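Local coordinates for protein yeast glycogen phosphorylase (Saccharomyces cerevisiae, PDB 1YGP) that is a glycogen phosphorylase of the carbohydrate phosphorylase family, a dimeric enzyme of the GT-B clan that carries pyridoxal-5'-phosphate, at residues K86-Q89 with K90-T93. Sequence-based numbering, arbitrary orientation.
Sequences KTQQ and KFTT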
loop_
_atom_site.group_PDB
_atom_site.type_symbol
_atom_site.label_atom_id
_atom_site.label_comp_id
_atom_site.label_asym_id
_atom_site.label_seq_id
_atom_site.Cartn_x
_atom_site.Cartn_y
_atom_site.Cartn_z
ATOM N N LYS A 86 7.085 26.540 0.680
ATOM C CA LYS A 86 7.718 27.847 0.482
ATOM C C LYS A 86 8.765 27.835 -0.621
ATOM O O LYS A 86 8.752 28.692 -1.486
ATOM C CB LYS A 86 8.468 28.354 1.707
ATOM C CG LYS A 86 7.715 28.489 3.002
ATOM C CD LYS A 86 8.562 29.176 4.068
ATOM C CE LYS A 86 7.596 29.581 5.186
ATOM N NZ LYS A 86 8.237 30.305 6.268
ATOM N N THR A 87 9.667 26.848 -0.628
ATOM C CA THR A 87 10.789 26.767 -1.558
ATOM C C THR A 87 10.296 26.636 -2.979
ATOM O O THR A 87 10.706 27.394 -3.854
ATOM C CB THR A 87 11.692 25.563 -1.196
ATOM O OG1 THR A 87 12.188 25.749 0.129
ATOM C CG2 THR A 87 12.876 25.457 -2.094
ATOM N N GLN A 88 9.360 25.722 -3.206
ATOM C CA GLN A 88 8.765 25.527 -4.514
ATOM C C GLN A 88 8.067 26.798 -5.003
ATOM O O GLN A 88 8.105 27.153 -6.181
ATOM C CB GLN A 88 7.820 24.335 -4.370
ATOM C CG GLN A 88 8.436 22.983 -4.775
ATOM C CD GLN A 88 9.872 22.746 -4.338
ATOM O OE1 GLN A 88 10.787 22.559 -5.139
ATOM N NE2 GLN A 88 10.157 22.751 -3.057
ATOM N N GLN A 89 7.478 27.572 -4.109
ATOM C CA GLN A 89 6.821 28.795 -4.504
ATOM C C GLN A 89 7.901 29.801 -4.784
ATOM O O GLN A 89 7.738 30.517 -5.769
ATOM C CB GLN A 89 5.945 29.320 -3.408
ATOM C CG GLN A 89 5.223 30.598 -3.711
ATOM C CD GLN A 89 4.324 30.520 -4.928
ATOM O OE1 GLN A 89 3.235 29.957 -4.900
ATOM N NE2 GLN A 89 4.735 31.111 -6.028
ATOM N N LYS A 90 9.006 29.889 -4.027
ATOM C CA LYS A 90 10.069 30.854 -4.304
ATOM C C LYS A 90 10.560 30.630 -5.728
ATOM O O LYS A 90 10.509 31.544 -6.544
ATOM C CB LYS A 90 11.208 30.676 -3.302
ATOM C CG LYS A 90 12.524 31.379 -3.644
ATOM C CD LYS A 90 13.464 31.383 -2.446
ATOM C CE LYS A 90 13.777 29.956 -1.998
ATOM N NZ LYS A 90 14.434 29.907 -0.697
ATOM N N PHE A 91 10.915 29.407 -6.104
ATOM C CA PHE A 91 11.404 29.124 -7.436
ATOM C C PHE A 91 10.353 29.471 -8.475
ATOM O O PHE A 91 10.722 30.130 -9.444
ATOM C CB PHE A 91 11.798 27.663 -7.508
ATOM C CG PHE A 91 12.880 27.280 -6.488
ATOM C CD1 PHE A 91 13.746 28.228 -5.927
ATOM C CD2 PHE A 91 13.032 25.939 -6.132
ATOM C CE1 PHE A 91 14.734 27.827 -5.034
ATOM C CE2 PHE A 91 14.032 25.555 -5.238
ATOM C CZ PHE A 91 14.882 26.495 -4.687
ATOM N N THR A 92 9.062 29.168 -8.292
ATOM C CA THR A 92 8.020 29.591 -9.216
ATOM C C THR A 92 7.988 31.119 -9.352
ATOM O O THR A 92 8.014 31.666 -10.460
ATOM C CB THR A 92 6.672 29.060 -8.713
ATOM O OG1 THR A 92 6.778 27.645 -8.653
ATOM C CG2 THR A 92 5.515 29.400 -9.644
ATOM N N THR A 93 7.996 31.837 -8.241
ATOM C CA THR A 93 7.990 33.280 -8.246
ATOM C C THR A 93 9.271 33.846 -8.824
ATOM O O THR A 93 9.212 34.891 -9.467
ATOM C CB THR A 93 7.764 33.733 -6.794
ATOM O OG1 THR A 93 6.373 33.506 -6.559
ATOM C CG2 THR A 93 8.175 35.158 -6.501
#
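The carbonyl oxygen of Q88 takes two bonds from T92, one turn further along helix 65-94: the backbone N of T92 gives the usual helical bond to Q88 O at 3.1 Å, and T92 OG1 donates to Q88 O at 2.8 Å. The two donors arrive from opposite faces of the carbonyl plane, each tilted a little under 30° from it. A chi1 of -59° sets T92 OG1 beside its own backbone N, anti to the carbonyl carbon, and turns the hydroxyl back to the preceding turn. Beside this, Q89 NE2 donates to T93 OG1 at 2.9 Å, a bent bond (137° at the hydrogen) for which the Q89 chain folds at chi2; the same nitrogen has its stronger partner outside the two segments, F10 O. The carbonyls of K86, T87 and Q89 accept from the backbone N of K90, F91 and T93, the ordinary i to i+4 helical bonds. T87 O, which accepts from F91 N at 3.0 Å, also lies over one face of the F91 ring, toward its rim, while T87 CG2 packs against CE2 and CZ of F91. The T87 hydroxyl donates to D83 O and accepts from V274 N; Q88 NE2 donates to W84 O and V274 O, and Q88 OE1 accepts from W185 NE1. Near the C-terminal end of helix 65-94, F91 packs on strands 98-102 and 274-284 of the mixed sheet, while Q89 and T93 touch helix 12-21.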